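Local structure of protein argonaute (Aquifex aeolicus, 1YVU) at residues 8-12 with 152-158; 97-102 with 142-146. The protein uses short single-stranded DNA guides to bind complementary RNA targets and cleaves them at a fixed distance from the guide's 5' end. All blocks are in the same frame, centred on the assembly; numbering follows the deposited sequence.

How the contacts relate
Contacts 1 and 2, their centres about 9 Å apart, both reach the five-stranded antiparallel sheet built from the N-terminal domain, linker L1 and strand 303-305 of linker L2, contact 1 as a strand pair within it and contact 2 as helix 94-107 packed against its strand 134-147. Along the chain the order is 8-12, 97-102, 142-146, 152-158, so both segments of contact 2 fall between those of contact 1. Strands 134-147 and 153-165 are sheet neighbours, with probable hydrogen bonds from Leu154 N to Leu146 O and from His156 N to Lys144 O. Phe101 packs on Leu155 and Ile12, which brings the helix against both strands of contact 1. Together they join the N-terminal domain to linker L1, away from the catalytic site.

Contact 1 of 2, residues 8-12 with 152-158; sequences NLYRI and YFLLHLD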
loop_
_atom_site.group_PDB
_atom_site.type_symbol
_atom_site.label_atom_id
_atom_site.label_comp_id
_atom_site.label_asym_id
_atom_site.label_seq_id
_atom_site.Cartn_x
_atom_site.Cartn_y
_atom_site.Cartn_z
ATOM N N ASN A 8 6.133 -3.095 17.510
ATOM C CA ASN A 8 5.142 -2.084 17.950
ATOM C C ASN A 8 3.948 -2.710 18.632
ATOM O O ASN A 8 2.848 -2.127 18.583
ATOM C CB ASN A 8 4.470 -1.445 16.727
ATOM C CG ASN A 8 5.369 -0.620 15.915
ATOM O OD1 ASN A 8 5.492 0.579 16.137
ATOM N ND2 ASN A 8 5.955 -1.231 14.909
ATOM N N LEU A 9 4.095 -3.935 19.130
ATOM C CA LEU A 9 2.979 -4.653 19.754
ATOM C C LEU A 9 3.114 -4.785 21.241
ATOM O O LEU A 9 4.148 -5.195 21.716
ATOM C CB LEU A 9 2.820 -6.028 19.114
ATOM C CG LEU A 9 2.667 -6.037 17.589
ATOM C CD1 LEU A 9 3.013 -7.368 17.007
ATOM C CD2 LEU A 9 1.293 -5.619 17.220
ATOM N N TYR A 10 2.083 -4.384 21.973
ATOM C CA TYR A 10 2.094 -4.442 23.427
ATOM C C TYR A 10 0.786 -5.032 23.930
ATOM O O TYR A 10 -0.284 -4.535 23.545
ATOM C CB TYR A 10 2.175 -3.028 23.997
ATOM C CG TYR A 10 3.307 -2.192 23.493
ATOM C CD1 TYR A 10 3.165 -1.403 22.323
ATOM C CD2 TYR A 10 4.550 -2.220 24.143
ATOM C CE1 TYR A 10 4.275 -0.669 21.803
ATOM C CE2 TYR A 10 5.650 -1.489 23.654
ATOM C CZ TYR A 10 5.515 -0.726 22.476
ATOM O OH TYR A 10 6.624 -0.100 21.954
ATOM N N ARG A 11 0.868 -5.991 24.872
ATOM C CA ARG A 11 -0.316 -6.637 25.461
ATOM C C ARG A 11 -1.150 -5.593 26.131
ATOM O O ARG A 11 -0.646 -4.819 26.915
ATOM C CB ARG A 11 0.031 -7.719 26.484
ATOM C CG ARG A 11 0.568 -8.965 25.846
ATOM C CD ARG A 11 0.609 -10.194 26.755
ATOM N NE ARG A 11 0.979 -11.387 25.974
ATOM C CZ ARG A 11 1.513 -12.507 26.466
ATOM N NH1 ARG A 11 1.753 -12.628 27.767
ATOM N NH2 ARG A 11 1.828 -13.505 25.638
ATOM N N ILE A 12 -2.373 -5.462 25.643
ATOM C CA ILE A 12 -3.331 -4.519 26.176
ATOM C C ILE A 12 -4.424 -5.293 26.933
ATOM O O ILE A 12 -4.790 -6.416 26.572
ATOM C CB ILE A 12 -3.871 -3.539 25.062
ATOM C CG1 ILE A 12 -4.784 -2.490 25.669
ATOM C CG2 ILE A 12 -4.579 -4.277 23.928
ATOM C CD1 ILE A 12 -5.056 -1.366 24.760
ATOM N N TYR A 152 -4.084 -13.077 23.229
ATOM C CA TYR A 152 -4.054 -11.775 23.918
ATOM C C TYR A 152 -4.192 -10.661 22.890
ATOM O O TYR A 152 -3.762 -10.811 21.736
ATOM C CB TYR A 152 -2.743 -11.573 24.701
ATOM C CG TYR A 152 -2.375 -12.735 25.603
ATOM C CD1 TYR A 152 -2.741 -12.755 26.976
ATOM C CD2 TYR A 152 -1.747 -13.884 25.072
ATOM C CE1 TYR A 152 -2.501 -13.935 27.804
ATOM C CE2 TYR A 152 -1.503 -15.054 25.882
ATOM C CZ TYR A 152 -1.884 -15.079 27.234
ATOM O OH TYR A 152 -1.681 -16.247 27.962
ATOM N N PHE A 153 -4.836 -9.565 23.298
ATOM C CA PHE A 153 -4.997 -8.405 22.422
ATOM C C PHE A 153 -3.734 -7.559 22.462
ATOM O O PHE A 153 -3.110 -7.401 23.516
ATOM C CB PHE A 153 -6.209 -7.567 22.821
ATOM C CG PHE A 153 -7.537 -8.255 22.583
ATOM C CD1 PHE A 153 -8.672 -7.898 23.341
ATOM C CD2 PHE A 153 -7.675 -9.253 21.595
ATOM C CE1 PHE A 153 -9.918 -8.521 23.119
ATOM C CE2 PHE A 153 -8.914 -9.878 21.369
ATOM C CZ PHE A 153 -10.038 -9.510 22.135
ATOM N N LEU A 154 -3.281 -7.126 21.294
ATOM C CA LEU A 154 -2.071 -6.315 21.218
ATOM C C LEU A 154 -2.374 -4.909 20.742
ATOM O O LEU A 154 -3.169 -4.715 19.813
ATOM C CB LEU A 154 -1.064 -6.943 20.254
ATOM C CG LEU A 154 -0.747 -8.413 20.493
ATOM C CD1 LEU A 154 0.099 -8.999 19.402
ATOM C CD2 LEU A 154 -0.102 -8.555 21.873
ATOM N N LEU A 155 -1.805 -3.909 21.406
ATOM C CA LEU A 155 -2.014 -2.578 20.917
ATOM C C LEU A 155 -0.868 -2.343 19.987
ATOM O O LEU A 155 0.307 -2.488 20.350
ATOM C CB LEU A 155 -2.052 -1.511 21.997
ATOM C CG LEU A 155 -2.226 -0.078 21.455
ATOM C CD1 LEU A 155 -3.568 0.132 20.758
ATOM C CD2 LEU A 155 -2.082 0.884 22.585
ATOM N N HIS A 156 -1.262 -2.211 18.730
ATOM C CA HIS A 156 -0.356 -1.904 17.659
ATOM C C HIS A 156 -0.360 -0.376 17.666
ATOM O O HIS A 156 -1.411 0.253 17.434
ATOM C CB HIS A 156 -0.890 -2.442 16.337
ATOM C CG HIS A 156 -0.204 -1.885 15.133
ATOM N ND1 HIS A 156 1.002 -1.219 15.204
ATOM C CD2 HIS A 156 -0.590 -1.829 13.836
ATOM C CE1 HIS A 156 1.325 -0.761 14.007
ATOM N NE2 HIS A 156 0.378 -1.121 13.160
ATOM N N LEU A 157 0.810 0.189 17.971
ATOM C CA LEU A 157 0.975 1.631 18.020
ATOM C C LEU A 157 2.167 2.128 17.213
ATOM O O LEU A 157 3.297 1.675 17.392
ATOM C CB LEU A 157 1.059 2.084 19.474
ATOM C CG LEU A 157 1.341 3.526 19.907
ATOM C CD1 LEU A 157 0.534 4.563 19.169
ATOM C CD2 LEU A 157 1.024 3.590 21.370
ATOM N N ASP A 158 1.895 3.091 16.344
ATOM C CA ASP A 158 2.927 3.667 15.506
ATOM C C ASP A 158 2.819 5.186 15.487
ATOM O O ASP A 158 1.825 5.767 15.947
ATOM C CB ASP A 158 2.819 3.113 14.073
ATOM C CG ASP A 158 4.181 2.933 13.389
ATOM O OD1 ASP A 158 5.141 3.693 13.679
ATOM O OD2 ASP A 158 4.273 2.011 12.551
#
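The carbonyl oxygen of Tyr10 receives the shortest backbone bond of the pairing: Leu155 N lies 2.7 Å from Tyr10 O, and the N-H...O angle of 174° shows it to be almost straight. A second, weaker contact reaches the same oxygen, since Leu154 CA stands 3.4 Å from Tyr10 O. Tyr10 N answers with a bond to Leu155 O, which makes the two residues an antiparallel hydrogen-bonded pair. Leu157 N bonds to Asn8 O on one side of this pair and Ile12 N to Phe153 O on the other, while Leu9 with His156 and Arg11 with Leu154 form the non-hydrogen-bonded pairs.

Leu9, Arg11, Leu154 and His156 share one face of the ladder. There Leu9 CB touches Leu154 CD1 at 4.0 Å, and Leu9 CD2 reaches His156 CB at the same distance. The extended chain of Arg11 carries its guanidinium over the ring of Tyr152: Arg11 CZ stands over the ring face, 3.9 Å from the centroid. With the two planes inclined by 22°, this is both a stack and a cation-pi contact. On the other face, Ile12 has CG1 anti to its backbone N (chi1 -175°), which directs CD1 to 4.1 Å from Leu155 CB.

Strand 9-14 runs between strands 153-165 and 303-305. Helix 94-107 covers the face carrying Ile12 and Leu155, and helix 280-299 packs on Tyr10 and Leu157, while the hydroxyl of Tyr10 is hydrogen-bonded to Glu309. His156, whose NE2 bonds Asn602 O, and Asp158, in a salt bridge with Arg605, join the strand pair to the PIWI domain.

Contact 2 of 2, residues 97-102 with 142-146; sequences CQELFR and NEKVL
The guanidinium of Arg102 meets the strand through its edge, with Glu143 O and Lys144 CE close to its plane, while Gln98 OE1 lies over one face, 3.1 Å above it and near the border of the group rather than over its centre. The chain of Arg102 is extended from CG to NE, which carries the guanidinium across to the strand. Arg102 NH2 donates to Glu143 O over 3.0 Å at 154°, and Arg102 NE adds a weak bond to the same oxygen. Lys144 crosses Arg102 at a slant, its CG 3.4 Å from Arg102 NH2, and runs alongside Gln98. The ring of Phe101 also offers an edge to the strand, with its CE2 4.3 Å from Glu143 CG, and sits edge-to-face against Trp303.

Where Cys97 and Gln98 meet Val145 the contact turns apolar. Val145 splits its branches over the helix: CG1 lies 3.6 Å from Cys97 SG, and CG2 is 3.8 Å from Gln98 CA.

A methionine in place of Arg102 has no N-H to offer and would probably leave Glu143 O without its side-chain donors. The carboxylate of Glu143 is paired with Lys111 and Tyr294; helix 94-107 is held to linker L1 by hydrogen bonds from a guanidinium, probably charged, to a main-chain carbonyl, beside a small apolar patch.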
loop_
_atom_site.group_PDB
_atom_site.type_symbol
_atom_site.label_atom_id
_atom_site.label_comp_id
_atom_site.label_asym_id
_atom_site.label_seq_id
_atom_site.Cartn_x
_atom_site.Cartn_y
_atom_site.Cartn_z
ATOM N N CYS A 97 -12.492 -3.928 21.263
ATOM C CA CYS A 97 -11.413 -3.406 22.106
ATOM C C CYS A 97 -10.871 -2.090 21.550
ATOM O O CYS A 97 -10.737 -1.094 22.278
ATOM C CB CYS A 97 -10.318 -4.464 22.256
ATOM S SG CYS A 97 -8.933 -3.923 23.233
ATOM N N GLN A 98 -10.663 -2.079 20.236
ATOM C CA GLN A 98 -10.186 -0.906 19.526
ATOM C C GLN A 98 -11.193 0.245 19.581
ATOM O O GLN A 98 -10.862 1.345 20.023
ATOM C CB GLN A 98 -9.936 -1.308 18.107
ATOM C CG GLN A 98 -9.327 -0.264 17.245
ATOM C CD GLN A 98 -9.533 -0.671 15.834
ATOM O OE1 GLN A 98 -10.560 -0.285 15.213
ATOM N NE2 GLN A 98 -8.668 -1.588 15.351
ATOM N N GLU A 99 -12.437 -0.066 19.222
ATOM C CA GLU A 99 -13.531 0.891 19.201
ATOM C C GLU A 99 -13.616 1.603 20.518
ATOM O O GLU A 99 -13.479 2.833 20.552
ATOM C CB GLU A 99 -14.849 0.222 18.900
ATOM C CG GLU A 99 -14.880 -0.359 17.531
ATOM C CD GLU A 99 -16.239 -0.864 17.140
ATOM O OE1 GLU A 99 -17.145 -0.905 17.994
ATOM O OE2 GLU A 99 -16.430 -1.185 15.949
ATOM N N LEU A 100 -13.624 0.817 21.601
ATOM C CA LEU A 100 -13.699 1.375 22.952
ATOM C C LEU A 100 -12.391 2.114 23.336
ATOM O O LEU A 100 -12.446 3.283 23.709
ATOM C CB LEU A 100 -14.056 0.277 23.966
ATOM C CG LEU A 100 -14.545 0.825 25.313
ATOM C CD1 LEU A 100 -16.023 1.041 25.221
ATOM C CD2 LEU A 100 -14.197 -0.096 26.499
ATOM N N PHE A 101 -11.230 1.487 23.116
ATOM C CA PHE A 101 -9.937 2.109 23.433
ATOM C C PHE A 101 -9.761 3.496 22.796
ATOM O O PHE A 101 -9.393 4.448 23.485
ATOM C CB PHE A 101 -8.772 1.190 23.013
ATOM C CG PHE A 101 -7.378 1.726 23.367
ATOM C CD1 PHE A 101 -6.933 1.797 24.716
ATOM C CD2 PHE A 101 -6.501 2.159 22.355
ATOM C CE1 PHE A 101 -5.623 2.298 25.044
ATOM C CE2 PHE A 101 -5.190 2.664 22.673
ATOM C CZ PHE A 101 -4.757 2.731 24.019
ATOM N N ARG A 102 -10.056 3.591 21.495
ATOM C CA ARG A 102 -9.924 4.827 20.716
ATOM C C ARG A 102 -10.700 6.006 21.275
ATOM O O ARG A 102 -10.184 7.114 21.406
ATOM C CB ARG A 102 -10.365 4.590 19.279
ATOM C CG ARG A 102 -9.343 3.883 18.428
ATOM C CD ARG A 102 -9.793 3.870 16.981
ATOM N NE ARG A 102 -8.737 3.352 16.110
ATOM C CZ ARG A 102 -8.934 2.829 14.898
ATOM N NH1 ARG A 102 -10.161 2.749 14.385
ATOM N NH2 ARG A 102 -7.901 2.347 14.211
ATOM N N ASN A 142 -1.369 6.445 14.876
ATOM C CA ASN A 142 -2.370 5.450 14.541
ATOM C C ASN A 142 -2.250 4.215 15.446
ATOM O O ASN A 142 -1.155 3.663 15.626
ATOM C CB ASN A 142 -2.258 5.072 13.057
ATOM C CG ASN A 142 -2.809 6.167 12.108
ATOM O OD1 ASN A 142 -3.015 7.335 12.483
ATOM N ND2 ASN A 142 -3.053 5.770 10.867
ATOM N N GLU A 143 -3.365 3.875 16.101
ATOM C CA GLU A 143 -3.474 2.712 17.005
ATOM C C GLU A 143 -4.535 1.754 16.478
ATOM O O GLU A 143 -5.641 2.162 16.101
ATOM C CB GLU A 143 -3.936 3.080 18.431
ATOM C CG GLU A 143 -3.265 4.242 19.119
ATOM C CD GLU A 143 -3.775 5.579 18.637
ATOM O OE1 GLU A 143 -4.883 5.647 18.059
ATOM O OE2 GLU A 143 -3.056 6.575 18.844
ATOM N N LYS A 144 -4.197 0.480 16.476
ATOM C CA LYS A 144 -5.119 -0.561 16.065
ATOM C C LYS A 144 -4.915 -1.714 17.051
ATOM O O LYS A 144 -3.797 -1.933 17.531
ATOM C CB LYS A 144 -4.851 -0.981 14.620
ATOM C CG LYS A 144 -5.675 -0.210 13.626
ATOM C CD LYS A 144 -5.077 -0.247 12.253
ATOM C CE LYS A 144 -5.893 0.622 11.315
ATOM N NZ LYS A 144 -5.060 1.077 10.154
ATOM N N VAL A 145 -6.005 -2.362 17.454
ATOM C CA VAL A 145 -5.914 -3.490 18.372
ATOM C C VAL A 145 -5.974 -4.794 17.593
ATOM O O VAL A 145 -6.938 -5.053 16.885
ATOM C CB VAL A 145 -7.001 -3.444 19.464
ATOM C CG1 VAL A 145 -7.022 -4.738 20.257
ATOM C CG2 VAL A 145 -6.732 -2.256 20.406
ATOM N N LEU A 146 -4.886 -5.556 17.683
ATOM C CA LEU A 146 -4.730 -6.862 17.031
ATOM C C LEU A 146 -4.816 -7.967 18.074
ATOM O O LEU A 146 -4.942 -7.682 19.258
ATOM C CB LEU A 146 -3.398 -6.955 16.270
ATOM C CG LEU A 146 -2.947 -5.861 15.290
ATOM C CD1 LEU A 146 -1.919 -6.457 14.385
ATOM C CD2 LEU A 146 -4.107 -5.279 14.459
#